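Local atomic coordinates of putative DNA protection protein (Streptomyces coelicolor, PDB entry 4CYB), a protein that binds ferric iron and probably oxidises metal ions, assembling into a shell of twelve subunits of the ferritin-like Dps type. Residues J[41-46]-J[63-68]; J[32-37]-J[97-102]; J[112-117]-J[163-168]. One frame throughout, in Å; residues are numbered along the deposited sequence.

In the fold
All three contacts tie together one ferritin-like four-helix bundle. Interactions 1 and 2 share helix 18-48, their centres about 13 Å apart; the first pairs it with helix 54-81, the second with the connection that follows helix 90-96. Pro102 links the two, since its CG lies 3.7 Å from Leu41 CD2. Interaction 3, near the end of helix 140-164, is centred about 15 Å from interaction 1, and Tyr42 CE1 meets Leu116 CD1 at 3.6 Å between them. The iron belongs to interaction 1, where His46 binds it together with Asp73 and Glu77 of a neighbouring subunit. Interaction 2 lies away from the metal, and in interaction 3 the Leu113 side chain stays about 10 Å from that of His46.

Interaction 1 of 3, residues J[41-46]-J[63-68]; sequences LYKKYH and KHAGEQ. With FE (Fe (III) ion), chain V.
One face of the Tyr42 ring lies against the CB of His64, which sits 3.6 Å from the ring centroid and 18° off its normal, a CH-pi contact displaced toward the CE1-CZ rim. The His64 imidazole crosses the phenol obliquely and meets its hydroxyl at the edge, near the imidazole plane. The two residues belong to the antiparallel pair of helices 18-48 and 54-81 in the ferritin-like four-helix bundle; the short segments run at 156° with their axes 8.8 Å apart. With CG beside its backbone N, His64 directs ND1 back toward the phenol, and the N-H gives Tyr42 OH a nearly straight hydrogen bond of 2.9 Å (167°), which probably satisfies the N-H of this buried imidazole.

Next to this pair Ala65 lies opposite Tyr42, their CA atoms 5.4 Å apart. Its methyl CB touches both Tyr42 CB (3.9 Å) and Lys43 CD (3.6 Å). The Lys43 chain, bent at chi2 and chi3, folds over this methyl and carries NZ to a salt bridge with Asp62 and a hydrogen bond to Asp73 of a neighbouring subunit. That subunit also supplies Asp73 and Glu77 to the iron. His46, its ND1 bonded to the His58 carbonyl and its ring stacked on that of His58, contributes NE2, 2.5 Å from the metal, which three waters also ligate.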
loop_
_atom_site.group_PDB
_atom_site.type_symbol
_atom_site.label_atom_id
_atom_site.label_comp_id
_atom_site.label_asym_id
_atom_site.label_seq_id
_atom_site.Cartn_x
_atom_site.Cartn_y
_atom_site.Cartn_z
ATOM N N LEU J 41 17.051 -22.249 -16.061
ATOM C CA LEU J 41 18.063 -21.547 -16.877
ATOM C C LEU J 41 18.069 -20.027 -16.587
ATOM O O LEU J 41 19.125 -19.415 -16.482
ATOM C CB LEU J 41 17.768 -21.762 -18.392
ATOM C CG LEU J 41 18.160 -23.075 -19.066
ATOM C CD1 LEU J 41 17.670 -22.919 -20.501
ATOM C CD2 LEU J 41 19.703 -23.197 -18.988
ATOM N N TYR J 42 16.901 -19.426 -16.415
ATOM C CA TYR J 42 16.860 -18.003 -16.166
ATOM C C TYR J 42 17.486 -17.735 -14.784
ATOM O O TYR J 42 18.245 -16.792 -14.660
ATOM C CB TYR J 42 15.405 -17.504 -16.183
ATOM C CG TYR J 42 15.011 -16.954 -17.488
ATOM C CD1 TYR J 42 15.604 -15.782 -17.960
ATOM C CD2 TYR J 42 14.037 -17.612 -18.272
ATOM C CE1 TYR J 42 15.230 -15.242 -19.164
ATOM C CE2 TYR J 42 13.669 -17.085 -19.505
ATOM C CZ TYR J 42 14.287 -15.918 -19.925
ATOM O OH TYR J 42 13.930 -15.341 -21.126
ATOM N N LYS J 43 17.198 -18.557 -13.761
ATOM C CA LYS J 43 17.841 -18.367 -12.429
ATOM C C LYS J 43 19.370 -18.635 -12.484
ATOM O O LYS J 43 20.175 -17.865 -11.979
ATOM C CB LYS J 43 17.241 -19.278 -11.326
ATOM C CG LYS J 43 15.804 -18.925 -10.902
ATOM C CD LYS J 43 15.646 -17.452 -10.414
ATOM C CE LYS J 43 16.550 -17.184 -9.166
ATOM N NZ LYS J 43 16.114 -15.875 -8.605
ATOM N N LYS J 44 19.771 -19.678 -13.202
ATOM C CA LYS J 44 21.214 -19.917 -13.458
ATOM C C LYS J 44 21.922 -18.672 -14.000
ATOM O O LYS J 44 22.960 -18.263 -13.469
ATOM C CB LYS J 44 21.433 -21.160 -14.351
ATOM C CG LYS J 44 22.924 -21.496 -14.750
ATOM C CD LYS J 44 22.951 -22.557 -15.886
ATOM C CE LYS J 44 24.337 -22.770 -16.544
ATOM N NZ LYS J 44 25.212 -23.551 -15.615
ATOM N N TYR J 45 21.375 -18.049 -15.034
ATOM C CA TYR J 45 22.047 -16.940 -15.656
ATOM C C TYR J 45 21.877 -15.646 -14.814
ATOM O O TYR J 45 22.724 -14.816 -14.846
ATOM C CB TYR J 45 21.493 -16.789 -17.074
ATOM C CG TYR J 45 21.832 -17.995 -17.955
ATOM C CD1 TYR J 45 23.048 -18.721 -17.759
ATOM C CD2 TYR J 45 20.987 -18.391 -18.984
ATOM C CE1 TYR J 45 23.398 -19.806 -18.564
ATOM C CE2 TYR J 45 21.296 -19.527 -19.760
ATOM C CZ TYR J 45 22.488 -20.203 -19.569
ATOM O OH TYR J 45 22.775 -21.274 -20.377
ATOM N N HIS J 46 20.768 -15.499 -14.078
ATOM C CA HIS J 46 20.607 -14.398 -13.079
ATOM C C HIS J 46 21.795 -14.479 -12.130
ATOM O O HIS J 46 22.372 -13.429 -11.814
ATOM C CB HIS J 46 19.271 -14.616 -12.339
ATOM C CG HIS J 46 19.039 -13.750 -11.092
ATOM N ND1 HIS J 46 18.755 -12.438 -11.177
ATOM C CD2 HIS J 46 18.959 -14.094 -9.745
ATOM C CE1 HIS J 46 18.453 -11.937 -9.931
ATOM N NE2 HIS J 46 18.608 -12.950 -9.042
ATOM N N LYS J 63 13.186 -11.045 -13.717
ATOM C CA LYS J 63 11.830 -10.683 -14.049
ATOM C C LYS J 63 11.269 -11.872 -14.846
ATOM O O LYS J 63 10.152 -12.334 -14.600
ATOM C CB LYS J 63 11.854 -9.432 -14.918
ATOM C CG LYS J 63 10.433 -9.056 -15.390
ATOM C CD LYS J 63 10.541 -8.003 -16.489
ATOM C CE LYS J 63 9.132 -7.511 -16.829
ATOM N NZ LYS J 63 8.460 -8.360 -17.869
ATOM N N HIS J 64 12.063 -12.372 -15.801
ATOM C CA HIS J 64 11.565 -13.513 -16.599
ATOM C C HIS J 64 11.406 -14.793 -15.801
ATOM O O HIS J 64 10.385 -15.509 -15.980
ATOM C CB HIS J 64 12.424 -13.764 -17.859
ATOM C CG HIS J 64 12.349 -12.682 -18.846
ATOM N ND1 HIS J 64 12.890 -12.799 -20.097
ATOM C CD2 HIS J 64 11.703 -11.457 -18.809
ATOM C CE1 HIS J 64 12.656 -11.677 -20.778
ATOM N NE2 HIS J 64 11.897 -10.870 -20.014
ATOM N N ALA J 65 12.326 -15.061 -14.875
ATOM C CA ALA J 65 12.200 -16.249 -14.004
ATOM C C ALA J 65 10.902 -16.175 -13.198
ATOM O O ALA J 65 10.181 -17.171 -13.104
ATOM C CB ALA J 65 13.385 -16.331 -13.030
ATOM N N GLY J 66 10.594 -15.016 -12.588
ATOM C CA GLY J 66 9.366 -14.893 -11.795
ATOM C C GLY J 66 8.127 -15.164 -12.632
ATOM O O GLY J 66 7.211 -15.810 -12.192
ATOM N N GLU J 67 8.138 -14.702 -13.872
ATOM C CA GLU J 67 7.005 -14.965 -14.765
ATOM C C GLU J 67 6.905 -16.445 -15.138
ATOM O O GLU J 67 5.777 -16.997 -15.153
ATOM C CB GLU J 67 7.137 -14.062 -16.003
ATOM C CG GLU J 67 6.817 -12.579 -15.684
ATOM C CD GLU J 67 7.288 -11.610 -16.799
ATOM O OE1 GLU J 67 7.824 -12.062 -17.836
ATOM O OE2 GLU J 67 7.202 -10.358 -16.611
ATOM N N GLN J 68 8.055 -17.099 -15.372
ATOM C CA GLN J 68 8.056 -18.540 -15.694
ATOM C C GLN J 68 7.602 -19.346 -14.485
ATOM O O GLN J 68 6.873 -20.333 -14.610
ATOM C CB GLN J 68 9.440 -19.022 -16.119
ATOM C CG GLN J 68 9.893 -18.395 -17.477
ATOM C CD GLN J 68 9.171 -18.988 -18.707
ATOM O OE1 GLN J 68 8.591 -20.070 -18.647
ATOM N NE2 GLN J 68 9.216 -18.253 -19.846
HETATM FE FE FE V . 18.376 -12.640 -6.597
HETATM O O HOH W 1 16.034 -13.011 -7.023
HETATM O O HOH W 2 18.479 -10.385 -7.224
HETATM O O HOH W 3 17.916 -11.286 -4.641
#

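Interaction 2 of 3, residues J[32-37]-J[97-102]; sequences LADTRI and TTVPRP
A middle turn of helix 18-48 comes up against an irregular backbone at 97-102, the two chains being nearest at Ala33 and Thr97, whose CA atoms are 5.0 Å apart. The polar centre of the contact is a single oxygen, OD1 of Asp34. With CG beside its own backbone N (chi1 -62°), the carboxylate swings across to the loop and OD1 accepts two hydrogen bonds on its two lone pairs. Thr98 N uses the syn side at 3.0 Å, and the hydroxyl of Thr97 uses the anti side, with OG1 only 2.6 Å from OD1. Thr97 OG1 stands anti to its backbone N and accepts in turn from Val99 N at 3.0 Å (166°), an ST turn that bends the chain just where it leaves helix 90-96. OD2 forms a salt bridge with Lys30, which also reaches Thr98 OG1, so the carboxylate is likely to stay charged despite its burial. An alanine here, in place of the aspartate, would remove the acceptor shared by Thr97 and Thr98 and would probably loosen the turn and take one acidic partner from Lys30.

Beside this network the contact is apolar. Ile37 and Val99 lie side by side, pointing opposite ways, CG2 of Ile37 lying 3.6 Å from CG1 of Val99. The other methyl of Val99, CG2, packs against Asp34 CB at 3.8 Å. The Ile37 side chain crosses that of Thr97 at about a right angle, its CG1 3.6 Å from Thr97 OG1, while Ala33 CB faces the Thr97 backbone.

Helix 109-136 borders Asp34 and Thr98 through Leu122, helix 90-96 touches Ala33 and Ile37 through Ile96 and Val93, and Arg91 of a neighbouring subunit binds Val99 O.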
loop_
_atom_site.group_PDB
_atom_site.type_symbol
_atom_site.label_atom_id
_atom_site.label_comp_id
_atom_site.label_asym_id
_atom_site.label_seq_id
_atom_site.Cartn_x
_atom_site.Cartn_y
_atom_site.Cartn_z
ATOM N N LEU J 32 5.143 -28.214 -19.143
ATOM C CA LEU J 32 5.578 -27.996 -17.720
ATOM C C LEU J 32 7.032 -28.410 -17.533
ATOM O O LEU J 32 7.828 -27.652 -16.947
ATOM C CB LEU J 32 4.642 -28.788 -16.813
ATOM C CG LEU J 32 4.613 -28.541 -15.324
ATOM C CD1 LEU J 32 4.519 -27.027 -15.074
ATOM C CD2 LEU J 32 3.419 -29.315 -14.779
ATOM N N ALA J 33 7.407 -29.596 -18.047
ATOM C CA ALA J 33 8.810 -30.072 -17.974
ATOM C C ALA J 33 9.750 -29.089 -18.659
ATOM O O ALA J 33 10.783 -28.719 -18.102
ATOM C CB ALA J 33 8.949 -31.505 -18.556
ATOM N N ASP J 34 9.428 -28.640 -19.884
ATOM C CA ASP J 34 10.274 -27.673 -20.560
ATOM C C ASP J 34 10.364 -26.303 -19.825
ATOM O O ASP J 34 11.443 -25.680 -19.751
ATOM C CB ASP J 34 9.818 -27.451 -21.998
ATOM C CG ASP J 34 9.891 -28.756 -22.875
ATOM O OD1 ASP J 34 10.747 -29.637 -22.616
ATOM O OD2 ASP J 34 9.052 -28.885 -23.807
ATOM N N THR J 35 9.245 -25.894 -19.267
ATOM C CA THR J 35 9.167 -24.625 -18.570
ATOM C C THR J 35 9.934 -24.726 -17.236
ATOM O O THR J 35 10.583 -23.753 -16.825
ATOM C CB THR J 35 7.713 -24.237 -18.284
ATOM O OG1 THR J 35 7.009 -24.053 -19.522
ATOM C CG2 THR J 35 7.663 -22.881 -17.498
ATOM N N ARG J 36 9.851 -25.857 -16.560
ATOM C CA ARG J 36 10.767 -26.083 -15.398
ATOM C C ARG J 36 12.255 -25.891 -15.725
ATOM O O ARG J 36 12.987 -25.196 -14.993
ATOM C CB ARG J 36 10.540 -27.440 -14.740
ATOM C CG ARG J 36 9.159 -27.614 -14.140
ATOM C CD ARG J 36 9.205 -27.150 -12.698
ATOM N NE ARG J 36 10.139 -27.907 -11.871
ATOM C CZ ARG J 36 9.835 -29.087 -11.326
ATOM N NH1 ARG J 36 8.640 -29.640 -11.565
ATOM N NH2 ARG J 36 10.744 -29.743 -10.601
ATOM N N ILE J 37 12.711 -26.424 -16.880
ATOM C CA ILE J 37 14.128 -26.235 -17.240
ATOM C C ILE J 37 14.388 -24.737 -17.552
ATOM O O ILE J 37 15.414 -24.199 -17.182
ATOM C CB ILE J 37 14.462 -27.080 -18.518
ATOM C CG1 ILE J 37 14.153 -28.558 -18.220
ATOM C CG2 ILE J 37 15.912 -26.841 -18.956
ATOM C CD1 ILE J 37 15.012 -29.118 -17.098
ATOM N N THR J 97 11.544 -33.652 -20.468
ATOM C CA THR J 97 11.847 -32.413 -21.231
ATOM C C THR J 97 12.669 -32.727 -22.490
ATOM O O THR J 97 13.420 -33.716 -22.524
ATOM C CB THR J 97 12.657 -31.408 -20.379
ATOM O OG1 THR J 97 12.842 -30.178 -21.115
ATOM C CG2 THR J 97 14.047 -32.017 -19.953
ATOM N N THR J 98 12.543 -31.895 -23.516
ATOM C CA THR J 98 13.523 -31.968 -24.573
ATOM C C THR J 98 14.447 -30.727 -24.640
ATOM O O THR J 98 15.181 -30.541 -25.604
ATOM C CB THR J 98 12.841 -32.191 -25.934
ATOM O OG1 THR J 98 11.881 -31.176 -26.157
ATOM C CG2 THR J 98 12.160 -33.602 -26.005
ATOM N N VAL J 99 14.427 -29.871 -23.612
ATOM C CA VAL J 99 15.361 -28.751 -23.574
ATOM C C VAL J 99 16.725 -29.290 -23.134
ATOM O O VAL J 99 16.833 -29.837 -22.045
ATOM C CB VAL J 99 14.907 -27.635 -22.549
ATOM C CG1 VAL J 99 15.902 -26.464 -22.556
ATOM C CG2 VAL J 99 13.504 -27.173 -22.898
ATOM N N PRO J 100 17.788 -29.064 -23.949
ATOM C CA PRO J 100 19.115 -29.636 -23.675
ATOM C C PRO J 100 19.718 -29.092 -22.375
ATOM O O PRO J 100 19.462 -27.924 -21.985
ATOM C CB PRO J 100 19.971 -29.194 -24.914
ATOM C CG PRO J 100 18.943 -28.966 -25.989
ATOM C CD PRO J 100 17.745 -28.380 -25.262
ATOM N N ARG J 101 20.502 -29.931 -21.699
ATOM C CA ARG J 101 21.242 -29.488 -20.505
ATOM C C ARG J 101 22.409 -28.538 -20.872
ATOM O O ARG J 101 23.229 -28.835 -21.800
ATOM C CB ARG J 101 21.785 -30.712 -19.761
ATOM C CG ARG J 101 22.551 -30.365 -18.481
ATOM C CD ARG J 101 23.014 -31.654 -17.820
ATOM N NE ARG J 101 23.890 -31.379 -16.704
ATOM C CZ ARG J 101 24.373 -32.316 -15.895
ATOM N NH1 ARG J 101 23.980 -33.579 -16.036
ATOM N NH2 ARG J 101 25.221 -31.998 -14.927
ATOM N N PRO J 102 22.532 -27.392 -20.164
ATOM C CA PRO J 102 23.689 -26.510 -20.450
ATOM C C PRO J 102 24.954 -27.025 -19.810
ATOM O O PRO J 102 24.894 -27.936 -18.996
ATOM C CB PRO J 102 23.296 -25.184 -19.752
ATOM C CG PRO J 102 22.444 -25.620 -18.597
ATOM C CD PRO J 102 21.708 -26.895 -19.036
#

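Interaction 3 of 3, residues J[112-117]-J[163-168]; sequences MLSRLL and EHLVDT
Leu165 points its forked end at helix 109-136 and sets its two methyls on different neighbours. It lies alongside Leu113 with the two side chains running in opposite directions, so that CD2 of Leu165 rests 3.9 Å from Leu113 CB, near the base of that chain. The other methyl, CD1, meets Leu117 tip to tip, 3.9 Å from its CD1. The same CD1 of Leu165 also comes within 3.7 Å of Ser114 OG, next along the helix from Leu113. All three leucines keep CG beside the backbone N; the CA atoms of Leu113 and Leu165 are 7.4 Å apart, a gap their two side chains fill.

The arrangement joins the last two long helices of the ferritin-like four-helix bundle, near the C-terminal end of helix 140-164. One residue earlier, His164 crosses Leu113 obliquely and only its CB takes part here, 3.8 Å from Leu113 CD1; its ring packs beside helix 54-81 and meets that of Phe54 of another subunit, the planes nearly perpendicular. Val161, one turn further back on the same helix, also touches Leu113 and Leu117. The hydroxyl of Ser114, although it borders the Leu165 methyl, is bonded elsewhere: OG is hydrogen-bonded to the Pro110 carbonyl and to NE2 of His172 of a different subunit, whose Leu170 packs on Leu165.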
loop_
_atom_site.group_PDB
_atom_site.type_symbol
_atom_site.label_atom_id
_atom_site.label_comp_id
_atom_site.label_asym_id
_atom_site.label_seq_id
_atom_site.Cartn_x
_atom_site.Cartn_y
_atom_site.Cartn_z
ATOM N N MET J 112 24.694 -17.644 -23.329
ATOM C CA MET J 112 23.601 -17.828 -22.350
ATOM C C MET J 112 22.319 -17.306 -23.002
ATOM O O MET J 112 21.283 -17.977 -22.946
ATOM C CB MET J 112 23.869 -17.036 -21.057
ATOM C CG MET J 112 25.142 -17.366 -20.300
ATOM S SD MET J 112 25.221 -16.218 -18.869
ATOM C CE MET J 112 26.570 -17.012 -17.952
ATOM N N LEU J 113 22.366 -16.094 -23.597
ATOM C CA LEU J 113 21.152 -15.482 -24.172
ATOM C C LEU J 113 20.622 -16.369 -25.313
ATOM O O LEU J 113 19.413 -16.590 -25.435
ATOM C CB LEU J 113 21.415 -14.054 -24.690
ATOM C CG LEU J 113 21.909 -13.075 -23.591
ATOM C CD1 LEU J 113 22.023 -11.663 -24.125
ATOM C CD2 LEU J 113 20.911 -13.061 -22.431
ATOM N N SER J 114 21.526 -16.842 -26.165
ATOM C CA SER J 114 21.112 -17.755 -27.275
ATOM C C SER J 114 20.435 -19.041 -26.786
ATOM O O SER J 114 19.466 -19.500 -27.421
ATOM C CB SER J 114 22.339 -18.124 -28.106
ATOM O OG SER J 114 22.711 -16.965 -28.817
ATOM N N ARG J 115 20.950 -19.635 -25.703
ATOM C CA ARG J 115 20.360 -20.845 -25.128
ATOM C C ARG J 115 18.925 -20.576 -24.634
ATOM O O ARG J 115 18.047 -21.415 -24.812
ATOM C CB ARG J 115 21.233 -21.389 -23.980
ATOM C CG ARG J 115 20.703 -22.715 -23.444
ATOM C CD ARG J 115 21.724 -23.323 -22.455
ATOM N NE ARG J 115 23.045 -23.610 -23.034
ATOM C CZ ARG J 115 23.351 -24.660 -23.822
ATOM N NH1 ARG J 115 22.442 -25.562 -24.173
ATOM N NH2 ARG J 115 24.599 -24.800 -24.272
ATOM N N LEU J 116 18.705 -19.431 -23.967
ATOM C CA LEU J 116 17.361 -19.009 -23.566
ATOM C C LEU J 116 16.460 -18.910 -24.794
ATOM O O LEU J 116 15.353 -19.450 -24.778
ATOM C CB LEU J 116 17.444 -17.667 -22.839
ATOM C CG LEU J 116 18.117 -17.679 -21.434
ATOM C CD1 LEU J 116 18.185 -16.209 -20.985
ATOM C CD2 LEU J 116 17.327 -18.489 -20.421
ATOM N N LEU J 117 16.952 -18.287 -25.896
ATOM C CA LEU J 117 16.116 -18.137 -27.098
ATOM C C LEU J 117 15.741 -19.478 -27.709
ATOM O O LEU J 117 14.582 -19.698 -28.135
ATOM C CB LEU J 117 16.799 -17.280 -28.157
ATOM C CG LEU J 117 16.992 -15.786 -27.817
ATOM C CD1 LEU J 117 17.605 -15.088 -29.044
ATOM C CD2 LEU J 117 15.668 -15.111 -27.421
ATOM N N GLU J 163 16.726 -8.841 -28.350
ATOM C CA GLU J 163 17.232 -7.478 -28.592
ATOM C C GLU J 163 18.587 -7.218 -27.999
ATOM O O GLU J 163 19.336 -6.426 -28.552
ATOM C CB GLU J 163 16.219 -6.363 -28.171
ATOM C CG GLU J 163 14.894 -6.312 -28.919
ATOM C CD GLU J 163 14.994 -6.263 -30.452
ATOM O OE1 GLU J 163 16.084 -6.103 -31.049
ATOM O OE2 GLU J 163 13.931 -6.355 -31.059
ATOM N N HIS J 164 18.939 -7.884 -26.896
ATOM C CA HIS J 164 20.269 -7.744 -26.295
ATOM C C HIS J 164 21.392 -8.368 -27.104
ATOM O O HIS J 164 22.543 -8.016 -26.899
ATOM C CB HIS J 164 20.309 -8.335 -24.899
ATOM C CG HIS J 164 19.476 -7.556 -23.936
ATOM N ND1 HIS J 164 19.963 -6.537 -23.179
ATOM C CD2 HIS J 164 18.130 -7.638 -23.671
ATOM C CE1 HIS J 164 18.921 -5.987 -22.460
ATOM N NE2 HIS J 164 17.833 -6.685 -22.737
ATOM N N LEU J 165 21.043 -9.239 -28.044
ATOM C CA LEU J 165 22.062 -9.849 -28.916
ATOM C C LEU J 165 22.335 -9.029 -30.180
ATOM O O LEU J 165 23.253 -9.372 -30.925
ATOM C CB LEU J 165 21.626 -11.258 -29.385
ATOM C CG LEU J 165 21.761 -12.296 -28.263
ATOM C CD1 LEU J 165 21.168 -13.623 -28.697
ATOM C CD2 LEU J 165 23.205 -12.488 -27.773
ATOM N N VAL J 166 21.563 -7.983 -30.428
ATOM C CA VAL J 166 21.797 -7.126 -31.606
ATOM C C VAL J 166 23.144 -6.384 -31.491
ATOM O O VAL J 166 23.369 -5.634 -30.560
ATOM C CB VAL J 166 20.618 -6.165 -31.865
ATOM C CG1 VAL J 166 20.965 -5.251 -33.069
ATOM C CG2 VAL J 166 19.350 -6.962 -32.127
ATOM N N ASP J 167 24.069 -6.610 -32.427
ATOM C CA ASP J 167 25.342 -5.877 -32.405
ATOM C C ASP J 167 25.185 -4.549 -33.144
ATOM O O ASP J 167 25.093 -4.534 -34.349
ATOM C CB ASP J 167 26.421 -6.689 -33.101
ATOM C CG ASP J 167 27.828 -6.078 -32.940
ATOM O OD1 ASP J 167 28.027 -5.062 -32.216
ATOM O OD2 ASP J 167 28.746 -6.638 -33.557
ATOM N N THR J 168 25.156 -3.433 -32.427
ATOM C CA THR J 168 24.828 -2.146 -33.065
ATOM C C THR J 168 25.534 -1.046 -32.270
ATOM O O THR J 168 25.738 -1.197 -31.073
ATOM C CB THR J 168 23.276 -1.962 -33.184
ATOM O OG1 THR J 168 22.949 -0.944 -34.151
ATOM C CG2 THR J 168 22.580 -1.671 -31.793
#